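Local structure of ATP-dependent Clp protease proteolytic subunit (Plasmodium falciparum, 4GM2) at residues S27-F32 with Y54-K59; I76-L79 with T83-I86; S87-I92 with A115-K120; K185-D190 with F195-H200. The protein probably forms the catalytically inactive, ClpP-like subunit of the Clp protease complex in the apicoplast, assembling with six further copies of itself. One frame throughout, in Å; residues are numbered along the deposited sequence.

The four contacts follow one another along a single ClpP-type chain, and their chemistry changes with depth. Contact 3 is buried, its centre about 7 Å from the centre of the chain, and is made by van der Waals packing. Contact 4, also buried but further out, is aromatic and aliphatic; it touches contact 3 where Leu-197 O lies 3.5 Å from Ser-116 CB. Contacts 1 and 2 are partly buried and polar: an arginine gripping backbone carbonyls at the edge of the parallel sheet, and an amide-carboxylate bond at the start of helix 81-94. That helix also serves contact 3. Contacts 1, 2 and 3 touch neighbouring subunits, whereas no other chain touches the segments of contact 4.

Contact 1 of 4, residues S27-F32 with Y54-K59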
loop_
_atom_site.group_PDB
_atom_site.type_symbol
_atom_site.label_atom_id
_atom_site.label_comp_id
_atom_site.label_asym_id
_atom_site.label_seq_id
_atom_site.Cartn_x
_atom_site.Cartn_y
_atom_site.Cartn_z
ATOM N N SER A 27 11.697 8.143 -18.058
ATOM C CA SER A 27 12.559 7.352 -18.938
ATOM C C SER A 27 12.734 8.013 -20.312
ATOM O O SER A 27 13.703 7.733 -21.024
ATOM C CB SER A 27 12.014 5.929 -19.084
ATOM O OG SER A 27 10.859 5.888 -19.912
ATOM N N LYS A 28 11.793 8.895 -20.657
ATOM C CA LYS A 28 11.798 9.652 -21.907
ATOM C C LYS A 28 12.255 11.098 -21.691
ATOM O O LYS A 28 12.148 11.939 -22.597
ATOM C CB LYS A 28 10.390 9.652 -22.522
ATOM C CG LYS A 28 9.859 8.281 -22.907
ATOM C CD LYS A 28 10.505 7.774 -24.187
ATOM C CE LYS A 28 10.519 6.256 -24.234
ATOM N NZ LYS A 28 11.226 5.768 -25.453
ATOM N N ARG A 29 12.759 11.384 -20.490
ATOM C CA ARG A 29 13.152 12.743 -20.087
ATOM C C ARG A 29 11.979 13.738 -20.132
ATOM O O ARG A 29 12.137 14.906 -20.509
ATOM C CB ARG A 29 14.352 13.243 -20.902
ATOM C CG ARG A 29 15.625 12.456 -20.655
ATOM C CD ARG A 29 16.793 12.965 -21.488
ATOM N NE ARG A 29 17.444 14.153 -20.927
ATOM C CZ ARG A 29 18.235 14.153 -19.853
ATOM N NH1 ARG A 29 18.473 13.030 -19.185
ATOM N NH2 ARG A 29 18.780 15.287 -19.431
ATOM N N ILE A 30 10.803 13.265 -19.734
ATOM C CA ILE A 30 9.622 14.121 -19.648
ATOM C C ILE A 30 9.257 14.416 -18.193
ATOM O O ILE A 30 9.160 13.512 -17.362
ATOM C CB ILE A 30 8.408 13.502 -20.387
ATOM C CG1 ILE A 30 8.724 13.307 -21.874
ATOM C CG2 ILE A 30 7.167 14.371 -20.215
ATOM C CD1 ILE A 30 7.708 12.470 -22.621
ATOM N N ILE A 31 9.080 15.694 -17.891
ATOM C CA ILE A 31 8.465 16.116 -16.636
ATOM C C ILE A 31 7.117 16.721 -17.006
ATOM O O ILE A 31 7.048 17.685 -17.786
ATOM C CB ILE A 31 9.329 17.151 -15.882
ATOM C CG1 ILE A 31 10.650 16.526 -15.441
ATOM C CG2 ILE A 31 8.590 17.684 -14.665
ATOM C CD1 ILE A 31 11.735 17.537 -15.156
ATOM N N PHE A 32 6.046 16.146 -16.468
ATOM C CA PHE A 32 4.702 16.619 -16.785
ATOM C C PHE A 32 4.040 17.275 -15.575
ATOM O O PHE A 32 3.497 16.587 -14.712
ATOM C CB PHE A 32 3.852 15.464 -17.348
ATOM C CG PHE A 32 2.447 15.853 -17.752
ATOM C CD1 PHE A 32 2.107 17.181 -18.032
ATOM C CD2 PHE A 32 1.466 14.874 -17.889
ATOM C CE1 PHE A 32 0.815 17.521 -18.410
ATOM C CE2 PHE A 32 0.173 15.208 -18.269
ATOM C CZ PHE A 32 -0.152 16.533 -18.533
ATOM N N TYR A 54 21.879 14.442 -14.039
ATOM C CA TYR A 54 22.896 13.490 -13.569
ATOM C C TYR A 54 22.959 12.236 -14.434
ATOM O O TYR A 54 24.019 11.624 -14.592
ATOM C CB TYR A 54 22.623 13.082 -12.116
ATOM C CG TYR A 54 23.330 13.928 -11.079
ATOM C CD1 TYR A 54 24.438 13.430 -10.386
ATOM C CD2 TYR A 54 22.896 15.229 -10.784
ATOM C CE1 TYR A 54 25.089 14.199 -9.429
ATOM C CE2 TYR A 54 23.542 16.005 -9.831
ATOM C CZ TYR A 54 24.638 15.486 -9.157
ATOM O OH TYR A 54 25.286 16.249 -8.213
ATOM N N GLU A 55 21.811 11.851 -14.977
ATOM C CA GLU A 55 21.716 10.674 -15.823
ATOM C C GLU A 55 22.357 10.948 -17.185
ATOM O O GLU A 55 23.137 10.135 -17.671
ATOM C CB GLU A 55 20.252 10.255 -15.975
ATOM C CG GLU A 55 20.012 8.761 -15.843
ATOM C CD GLU A 55 20.404 7.991 -17.087
ATOM O OE1 GLU A 55 21.028 6.917 -16.946
ATOM O OE2 GLU A 55 20.089 8.459 -18.206
ATOM N N SER A 56 22.032 12.099 -17.777
ATOM C CA SER A 56 22.562 12.515 -19.080
ATOM C C SER A 56 22.799 14.021 -19.113
ATOM O O SER A 56 21.915 14.810 -18.770
ATOM C CB SER A 56 21.620 12.109 -20.208
ATOM O OG SER A 56 21.440 10.711 -20.226
ATOM N N LYS A 57 23.988 14.416 -19.554
ATOM C CA LYS A 57 24.467 15.765 -19.300
ATOM C C LYS A 57 23.863 16.847 -20.187
ATOM O O LYS A 57 23.216 17.756 -19.671
ATOM C CB LYS A 57 25.994 15.824 -19.308
ATOM C CG LYS A 57 26.555 16.810 -18.296
ATOM C CD LYS A 57 26.582 16.228 -16.890
ATOM C CE LYS A 57 26.907 17.294 -15.856
ATOM N NZ LYS A 57 28.204 17.991 -16.101
ATOM N N ARG A 58 24.063 16.769 -21.497
ATOM C CA ARG A 58 23.576 17.837 -22.374
ATOM C C ARG A 58 22.447 17.342 -23.262
ATOM O O ARG A 58 22.488 17.479 -24.490
ATOM C CB ARG A 58 24.717 18.424 -23.207
ATOM C CG ARG A 58 25.568 19.454 -22.481
ATOM C CD ARG A 58 27.001 19.448 -23.002
ATOM N NE ARG A 58 27.695 18.216 -22.624
ATOM C CZ ARG A 58 28.299 18.016 -21.453
ATOM N NH1 ARG A 58 28.319 18.976 -20.534
ATOM N NH2 ARG A 58 28.890 16.855 -21.201
ATOM N N LYS A 59 21.433 16.770 -22.629
ATOM C CA LYS A 59 20.336 16.142 -23.340
ATOM C C LYS A 59 19.022 16.823 -22.964
ATOM O O LYS A 59 18.678 16.891 -21.785
ATOM C CB LYS A 59 20.294 14.651 -23.001
ATOM C CG LYS A 59 19.505 13.809 -23.984
ATOM C CD LYS A 59 19.758 12.335 -23.749
ATOM C CE LYS A 59 19.166 11.504 -24.871
ATOM N NZ LYS A 59 19.420 10.061 -24.623
HETATM O O HOH W 1 17.439 10.058 -19.131
#
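The carbonyl oxygen of Lys-59 is gripped by two nitrogens of one guanidinium group. Arg-29 NH2 gives the shorter bond to Lys-59 O, 2.9 Å, arriving 24° from the carbonyl plane; Arg-29 NE adds a weak one at 3.1 Å. The same NH2 reaches a second carbonyl, Ser-56 O, in a weak bond of 3.2 Å. The Arg-29 chain runs straight as far as CD and then bends (chi3 81°), which turns the guanidinium into the 54-59 turn. One face of the group is covered by carbon: Lys-59 CB sits over the NE side, 3.6 Å from Arg-29 NE, while Ser-56 CB packs 3.4 Å from Arg-29 NH1. The Lys-59 chain, extended beyond CG, crosses the Arg-29 CD methylene and carries its ammonium away. In the guanidinium plane a water accepts from Arg-29 NH1 and donates to Glu-55 OE2, bridging charges that do not touch directly.

The contact lies in the beta-alpha-beta unit of strand 30-33, helix 39-55 and strand 61-67, at the end where the helix finishes and the chain turns back toward the sheet. Arg-29 is itself the positive-phi residue of a Schellman motif closing helix 23-26. NH1 also bonds Leu-52 O and NE bonds Pro-60 O, so the group ties the last helical turn to the residues leading into strand 61-67. A buried cation is thus met mainly by neutral carbonyls, with the Glu-55 carboxylate, one water away, probably offsetting part of its charge.

Contact 2 of 4, residues I76-L79 with T83-I86; sequences IINL and TDVI
The N-terminal end of helix 81-94, which follows the small antiparallel hairpin of strands 71-72 and 75-76 in this ClpP-type subunit, is tied back to the preceding loop by one side-chain pair, Asn-78 and Asp-84. Asn-78 ND2 donates to Asp-84 OD2 at 3.0 Å, with an N-H...O angle of 156°. Only the amide end of Asn-78 and the carboxylate end of Asp-84 meet, across planes turned 63° apart. Asn-78 extends its CG opposite the backbone N, which carries the amide across to the first turn of the helix.

Both ends of that amide have further work. Its OD1 accepts from the backbone N of Asn-80, just ahead of the helix, and ND2 also donates to Ile-37 O. The loop, the helix start and the segment around Ile-37 are therefore joined through one buried amide, whose rotation is set by bonds at both its oxygen and its nitrogen. Asp-84 OD2 has a second, weak partner in Ser-42 OG of helix 39-55. On the carboxylate, Asn-78 ND2 approaches OD2 from the anti side, 18° out of the carboxylate plane.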
loop_
_atom_site.group_PDB
_atom_site.type_symbol
_atom_site.label_atom_id
_atom_site.label_comp_id
_atom_site.label_asym_id
_atom_site.label_seq_id
_atom_site.Cartn_x
_atom_site.Cartn_y
_atom_site.Cartn_z
ATOM N N ILE A 76 -5.110 29.695 -2.176
ATOM C CA ILE A 76 -3.681 29.517 -2.372
ATOM C C ILE A 76 -3.272 28.174 -1.772
ATOM O O ILE A 76 -3.487 27.918 -0.584
ATOM C CB ILE A 76 -2.877 30.699 -1.785
ATOM C CG1 ILE A 76 -2.868 31.858 -2.784
ATOM C CG2 ILE A 76 -1.443 30.298 -1.466
ATOM C CD1 ILE A 76 -2.490 33.196 -2.183
ATOM N N ILE A 77 -2.704 27.316 -2.617
ATOM C CA ILE A 77 -2.318 25.962 -2.217
ATOM C C ILE A 77 -0.825 25.844 -1.917
ATOM O O ILE A 77 -0.343 24.783 -1.512
ATOM C CB ILE A 77 -2.759 24.897 -3.254
ATOM C CG1 ILE A 77 -2.411 25.319 -4.691
ATOM C CG2 ILE A 77 -4.252 24.633 -3.133
ATOM C CD1 ILE A 77 -0.963 25.101 -5.093
ATOM N N ASN A 78 -0.102 26.940 -2.126
ATOM C CA ASN A 78 1.321 27.003 -1.827
ATOM C C ASN A 78 1.686 28.396 -1.343
ATOM O O ASN A 78 1.663 29.365 -2.113
ATOM C CB ASN A 78 2.152 26.622 -3.060
ATOM C CG ASN A 78 3.604 26.313 -2.722
ATOM O OD1 ASN A 78 4.111 26.696 -1.666
ATOM N ND2 ASN A 78 4.282 25.611 -3.628
ATOM N N LEU A 79 2.023 28.495 -0.061
ATOM C CA LEU A 79 2.377 29.783 0.531
ATOM C C LEU A 79 3.738 30.269 0.028
ATOM O O LEU A 79 4.036 31.459 0.081
ATOM C CB LEU A 79 2.349 29.713 2.066
ATOM C CG LEU A 79 1.036 29.351 2.775
ATOM C CD1 LEU A 79 1.269 29.181 4.265
ATOM C CD2 LEU A 79 -0.048 30.386 2.532
ATOM N N THR A 83 8.809 31.724 -4.563
ATOM C CA THR A 83 10.204 31.347 -4.330
ATOM C C THR A 83 10.485 29.948 -4.854
ATOM O O THR A 83 11.605 29.668 -5.288
ATOM C CB THR A 83 10.597 31.400 -2.847
ATOM O OG1 THR A 83 9.640 30.662 -2.081
ATOM C CG2 THR A 83 10.661 32.835 -2.355
ATOM N N ASP A 84 9.472 29.081 -4.803
ATOM C CA ASP A 84 9.579 27.722 -5.330
ATOM C C ASP A 84 9.865 27.735 -6.822
ATOM O O ASP A 84 10.742 27.012 -7.293
ATOM C CB ASP A 84 8.305 26.918 -5.056
ATOM C CG ASP A 84 8.273 26.313 -3.663
ATOM O OD1 ASP A 84 9.276 26.436 -2.924
ATOM O OD2 ASP A 84 7.237 25.706 -3.310
ATOM N N VAL A 85 9.124 28.562 -7.558
ATOM C CA VAL A 85 9.322 28.682 -8.999
ATOM C C VAL A 85 10.625 29.430 -9.309
ATOM O O VAL A 85 11.306 29.095 -10.278
ATOM C CB VAL A 85 8.083 29.269 -9.726
ATOM C CG1 VAL A 85 7.975 30.771 -9.536
ATOM C CG2 VAL A 85 8.126 28.937 -11.205
ATOM N N ILE A 86 10.978 30.416 -8.479
ATOM C CA ILE A 86 12.273 31.097 -8.596
ATOM C C ILE A 86 13.395 30.077 -8.427
ATOM O O ILE A 86 14.409 30.124 -9.138
ATOM C CB ILE A 86 12.449 32.249 -7.572
ATOM C CG1 ILE A 86 11.558 33.444 -7.931
ATOM C CG2 ILE A 86 13.899 32.719 -7.529
ATOM C CD1 ILE A 86 11.398 34.459 -6.811
#

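Contact 3 of 4, residues S87-I92 with A115-K120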
loop_
_atom_site.group_PDB
_atom_site.type_symbol
_atom_site.label_atom_id
_atom_site.label_comp_id
_atom_site.label_asym_id
_atom_site.label_seq_id
_atom_site.Cartn_x
_atom_site.Cartn_y
_atom_site.Cartn_z
ATOM N N SER A 87 13.206 29.160 -7.481
ATOM C CA SER A 87 14.150 28.075 -7.275
ATOM C C SER A 87 14.255 27.152 -8.476
ATOM O O SER A 87 15.361 26.779 -8.847
ATOM C CB SER A 87 13.812 27.274 -6.031
ATOM O OG SER A 87 14.529 27.792 -4.935
ATOM N N ILE A 88 13.116 26.799 -9.074
ATOM C CA ILE A 88 13.089 25.909 -10.239
ATOM C C ILE A 88 13.807 26.526 -11.444
ATOM O O ILE A 88 14.689 25.893 -12.041
ATOM C CB ILE A 88 11.649 25.493 -10.619
ATOM C CG1 ILE A 88 11.018 24.649 -9.505
ATOM C CG2 ILE A 88 11.642 24.709 -11.923
ATOM C CD1 ILE A 88 9.504 24.603 -9.542
ATOM N N VAL A 89 13.437 27.757 -11.796
ATOM C CA VAL A 89 14.065 28.446 -12.929
ATOM C C VAL A 89 15.564 28.668 -12.674
ATOM O O VAL A 89 16.354 28.704 -13.611
ATOM C CB VAL A 89 13.300 29.731 -13.363
ATOM C CG1 VAL A 89 12.823 30.519 -12.164
ATOM C CG2 VAL A 89 14.148 30.620 -14.260
ATOM N N ASP A 90 15.957 28.765 -11.410
ATOM C CA ASP A 90 17.375 28.794 -11.067
ATOM C C ASP A 90 18.096 27.491 -11.395
ATOM O O ASP A 90 19.225 27.531 -11.884
ATOM C CB ASP A 90 17.586 29.159 -9.598
ATOM C CG ASP A 90 17.897 30.629 -9.398
ATOM O OD1 ASP A 90 17.851 31.393 -10.386
ATOM O OD2 ASP A 90 18.187 31.021 -8.249
ATOM N N VAL A 91 17.462 26.344 -11.133
ATOM C CA VAL A 91 18.118 25.067 -11.437
ATOM C C VAL A 91 18.096 24.803 -12.943
ATOM O O VAL A 91 19.053 24.242 -13.489
ATOM C CB VAL A 91 17.618 23.849 -10.603
ATOM C CG1 VAL A 91 16.870 24.289 -9.357
ATOM C CG2 VAL A 91 16.773 22.894 -11.428
ATOM N N ILE A 92 17.021 25.237 -13.604
ATOM C CA ILE A 92 16.923 25.183 -15.062
ATOM C C ILE A 92 18.083 25.957 -15.686
ATOM O O ILE A 92 18.670 25.524 -16.685
ATOM C CB ILE A 92 15.566 25.732 -15.562
ATOM C CG1 ILE A 92 14.439 24.734 -15.252
ATOM C CG2 ILE A 92 15.614 26.038 -17.056
ATOM C CD1 ILE A 92 13.041 25.269 -15.479
ATOM N N ALA A 115 6.753 28.364 -17.561
ATOM C CA ALA A 115 6.654 28.127 -19.001
ATOM C C ALA A 115 7.583 29.035 -19.826
ATOM O O ALA A 115 8.263 28.568 -20.743
ATOM C CB ALA A 115 5.211 28.261 -19.464
ATOM N N SER A 116 7.619 30.320 -19.485
ATOM C CA SER A 116 8.453 31.291 -20.196
ATOM C C SER A 116 9.945 31.118 -19.898
ATOM O O SER A 116 10.789 31.781 -20.511
ATOM C CB SER A 116 8.028 32.715 -19.838
ATOM O OG SER A 116 8.228 32.962 -18.453
ATOM N N SER A 117 10.265 30.240 -18.952
ATOM C CA SER A 117 11.645 30.064 -18.517
ATOM C C SER A 117 12.385 29.001 -19.328
ATOM O O SER A 117 13.581 28.793 -19.135
ATOM C CB SER A 117 11.702 29.769 -17.017
ATOM O OG SER A 117 11.260 30.894 -16.267
ATOM N N GLY A 118 11.673 28.346 -20.244
ATOM C CA GLY A 118 12.272 27.372 -21.149
ATOM C C GLY A 118 13.258 28.041 -22.087
ATOM O O GLY A 118 13.245 29.268 -22.239
ATOM N N LYS A 119 14.120 27.236 -22.706
ATOM C CA LYS A 119 15.120 27.736 -23.646
ATOM C C LYS A 119 14.456 28.571 -24.739
ATOM O O LYS A 119 13.454 28.153 -25.325
ATOM C CB LYS A 119 15.903 26.570 -24.261
ATOM C CG LYS A 119 17.064 26.991 -25.152
ATOM C CD LYS A 119 17.554 25.831 -26.003
ATOM C CE LYS A 119 18.748 26.218 -26.861
ATOM N NZ LYS A 119 19.943 26.583 -26.049
ATOM N N LYS A 120 15.005 29.756 -24.998
ATOM C CA LYS A 120 14.473 30.614 -26.052
ATOM C C LYS A 120 14.544 29.921 -27.405
ATOM O O LYS A 120 15.599 29.425 -27.813
ATOM C CB LYS A 120 15.169 31.975 -26.089
ATOM C CG LYS A 120 14.657 32.937 -25.025
ATOM C CD LYS A 120 14.887 34.392 -25.413
ATOM C CE LYS A 120 14.379 35.342 -24.335
ATOM N NZ LYS A 120 15.190 35.264 -23.087
#
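The helical segment 87-92 passes the chain where helix 110-116 gives way to a turn, and the backbones come close: Val-89 CA and Ser-117 CA are 6.3 Å apart, whereas Ile-92 CA and Gly-118 CA are 8.0 Å apart. Ser-117 supplies the surface that both helix residues touch. Val-89 directs CG2 at it, a methyl lying opposite its own backbone N, and this carbon rests 3.5 Å from Ser-117 OG and 3.8 Å from Ser-117 CB. One turn further on, Ile-92 offers its CG2 branch to the backbone instead, 4.0 Å from Ser-117 O.

This is interior packing of the ClpP-type fold, setting helix 81-94 against the turn that follows helix 110-116. Ile-165 of the long helix 148-170 touches both Val-89 and Ser-117, adding a third wall. The hydroxyl between these apolar groups is bonded outside the contact, to Ile-113 O in the last turn of helix 110-116 and to Asn-169 ND2 of helix 148-170. With its polar needs met there, the serine can meet Val-89 by van der Waals contact; the aliphatic groups of helix 81-94 therefore pack against oxygens, and the hydroxyl among these has its hydrogen bonds to other partners.

Contact 4 of 4, residues K185-D190 with F195-H200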
loop_
_atom_site.group_PDB
_atom_site.type_symbol
_atom_site.label_atom_id
_atom_site.label_comp_id
_atom_site.label_asym_id
_atom_site.label_seq_id
_atom_site.Cartn_x
_atom_site.Cartn_y
_atom_site.Cartn_z
ATOM N N LYS A 185 -3.407 39.918 -16.263
ATOM C CA LYS A 185 -3.373 39.886 -17.723
ATOM C C LYS A 185 -3.528 38.465 -18.249
ATOM O O LYS A 185 -2.836 37.548 -17.806
ATOM C CB LYS A 185 -2.084 40.522 -18.252
ATOM C CG LYS A 185 -2.207 41.094 -19.658
ATOM C CD LYS A 185 -0.916 41.765 -20.098
ATOM C CE LYS A 185 -1.033 42.382 -21.484
ATOM N NZ LYS A 185 -1.784 43.669 -21.474
ATOM N N TYR A 186 -4.448 38.288 -19.193
ATOM C CA TYR A 186 -4.698 36.976 -19.781
ATOM C C TYR A 186 -4.235 36.919 -21.228
ATOM O O TYR A 186 -4.357 37.896 -21.969
ATOM C CB TYR A 186 -6.173 36.593 -19.651
ATOM C CG TYR A 186 -6.595 36.337 -18.220
ATOM C CD1 TYR A 186 -7.067 37.378 -17.412
ATOM C CD2 TYR A 186 -6.511 35.057 -17.667
ATOM C CE1 TYR A 186 -7.447 37.148 -16.098
ATOM C CE2 TYR A 186 -6.892 34.818 -16.354
ATOM C CZ TYR A 186 -7.356 35.865 -15.574
ATOM O OH TYR A 186 -7.732 35.628 -14.271
ATOM N N PHE A 187 -3.693 35.768 -21.614
ATOM C CA PHE A 187 -3.130 35.578 -22.940
ATOM C C PHE A 187 -3.682 34.308 -23.557
ATOM O O PHE A 187 -3.765 33.273 -22.890
ATOM C CB PHE A 187 -1.605 35.432 -22.861
ATOM C CG PHE A 187 -0.906 36.570 -22.174
ATOM C CD1 PHE A 187 -0.744 36.577 -20.791
ATOM C CD2 PHE A 187 -0.380 37.624 -22.912
ATOM C CE1 PHE A 187 -0.092 37.627 -20.157
ATOM C CE2 PHE A 187 0.276 38.674 -22.284
ATOM C CZ PHE A 187 0.423 38.672 -20.906
ATOM N N ASN A 188 -4.060 34.390 -24.829
ATOM C CA ASN A 188 -4.181 33.195 -25.654
ATOM C C ASN A 188 -2.802 32.897 -26.244
ATOM O O ASN A 188 -1.878 33.699 -26.083
ATOM C CB ASN A 188 -5.247 33.363 -26.745
ATOM C CG ASN A 188 -4.942 34.503 -27.706
ATOM O OD1 ASN A 188 -3.831 34.626 -28.221
ATOM N ND2 ASN A 188 -5.945 35.332 -27.968
ATOM N N ALA A 189 -2.658 31.756 -26.913
ATOM C CA ALA A 189 -1.373 31.346 -27.487
ATOM C C ALA A 189 -0.732 32.423 -28.373
ATOM O O ALA A 189 0.460 32.702 -28.237
ATOM C CB ALA A 189 -1.517 30.035 -28.249
ATOM N N ASP A 190 -1.529 33.024 -29.260
ATOM C CA ASP A 190 -1.058 34.078 -30.169
ATOM C C ASP A 190 -0.551 35.307 -29.421
ATOM O O ASP A 190 0.478 35.885 -29.784
ATOM C CB ASP A 190 -2.172 34.500 -31.136
ATOM C CG ASP A 190 -2.427 33.478 -32.224
ATOM O OD1 ASP A 190 -1.479 32.763 -32.607
ATOM O OD2 ASP A 190 -3.577 33.400 -32.709
ATOM N N PHE A 195 3.804 38.567 -26.986
ATOM C CA PHE A 195 4.382 39.131 -25.767
ATOM C C PHE A 195 5.732 38.485 -25.448
ATOM O O PHE A 195 6.434 38.913 -24.528
ATOM C CB PHE A 195 3.412 38.971 -24.592
ATOM C CG PHE A 195 3.719 39.862 -23.419
ATOM C CD1 PHE A 195 3.350 41.205 -23.431
ATOM C CD2 PHE A 195 4.364 39.357 -22.294
ATOM C CE1 PHE A 195 3.625 42.026 -22.352
ATOM C CE2 PHE A 195 4.644 40.175 -21.211
ATOM C CZ PHE A 195 4.275 41.511 -21.239
ATOM N N LYS A 196 6.087 37.464 -26.231
ATOM C CA LYS A 196 7.348 36.722 -26.093
ATOM C C LYS A 196 7.442 35.873 -24.824
ATOM O O LYS A 196 8.536 35.615 -24.320
ATOM C CB LYS A 196 8.565 37.645 -26.256
ATOM C CG LYS A 196 9.038 37.761 -27.694
ATOM C CD LYS A 196 9.918 38.978 -27.921
ATOM C CE LYS A 196 9.112 40.151 -28.448
ATOM N NZ LYS A 196 10.007 41.197 -29.012
ATOM N N LEU A 197 6.287 35.437 -24.326
ATOM C CA LEU A 197 6.215 34.432 -23.271
ATOM C C LEU A 197 6.509 33.055 -23.855
ATOM O O LEU A 197 6.998 32.155 -23.169
ATOM C CB LEU A 197 4.817 34.416 -22.644
ATOM C CG LEU A 197 4.440 35.449 -21.581
ATOM C CD1 LEU A 197 2.943 35.402 -21.321
ATOM C CD2 LEU A 197 5.213 35.227 -20.288
ATOM N N ILE A 198 6.194 32.917 -25.139
ATOM C CA ILE A 198 6.198 31.652 -25.857
ATOM C C ILE A 198 6.835 31.924 -27.220
ATOM O O ILE A 198 6.841 33.065 -27.693
ATOM C CB ILE A 198 4.740 31.140 -26.022
ATOM C CG1 ILE A 198 4.169 30.651 -24.680
ATOM C CG2 ILE A 198 4.613 30.074 -27.104
ATOM C CD1 ILE A 198 4.876 29.462 -24.061
ATOM N N ASP A 199 7.377 30.880 -27.840
ATOM C CA ASP A 199 8.029 31.010 -29.134
ATOM C C ASP A 199 7.169 30.525 -30.301
ATOM O O ASP A 199 6.982 31.253 -31.277
ATOM C CB ASP A 199 9.374 30.285 -29.120
ATOM C CG ASP A 199 10.338 30.880 -28.117
ATOM O OD1 ASP A 199 10.639 32.085 -28.239
ATOM O OD2 ASP A 199 10.795 30.148 -27.212
ATOM N N HIS A 200 6.652 29.302 -30.199
ATOM C CA HIS A 200 5.922 28.676 -31.303
ATOM C C HIS A 200 4.643 28.029 -30.866
ATOM O O HIS A 200 4.538 27.519 -29.745
ATOM C CB HIS A 200 6.788 27.630 -32.004
ATOM C CG HIS A 200 8.161 28.127 -32.391
ATOM N ND1 HIS A 200 8.355 29.040 -33.363
ATOM C CD2 HIS A 200 9.423 27.797 -31.903
ATOM C CE1 HIS A 200 9.673 29.286 -33.489
ATOM N NE2 HIS A 200 10.326 28.524 -32.595
#
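Phe-187 carries the close packing here, with Leu-197 and Phe-195 both coming to the same side of its ring. Leu-197 CD1 stands over the centre of the Phe-187 ring, 3.9 Å from the centroid and 10° off the normal, a CH-pi contact. Phe-195 meets the same ring obliquely: Phe-187 CE2 lies over the Phe-195 ring face, 3.8 Å from Phe-195 CG, with the centroids 5.3 Å apart and the planes at 47°. The Phe-195 ring is brought there by chi1 -163°, which swings CG opposite its backbone N.

The two segments flank the short helix 189-194, so the cluster closes a strand-helix-loop unit near the C-terminal end of the ClpP-type fold. Asn-188 caps the start of that helix through its bond to Glu-191 N, and Lys-196, with positive phi, ends it in a Schellman motif. Phe-131 of strand 130-133 touches both Phe-187 and Ile-198, while Leu-197 reaches on to Cys-112 and Ser-116 of helix 110-116.

Away from this core the contact loosens. Phe-195 is partly exposed and takes a cation-pi interaction from Lys-172. Lys-185 only skirts the cluster, its side chain coming no nearer than 4.8 Å to segment 195-200.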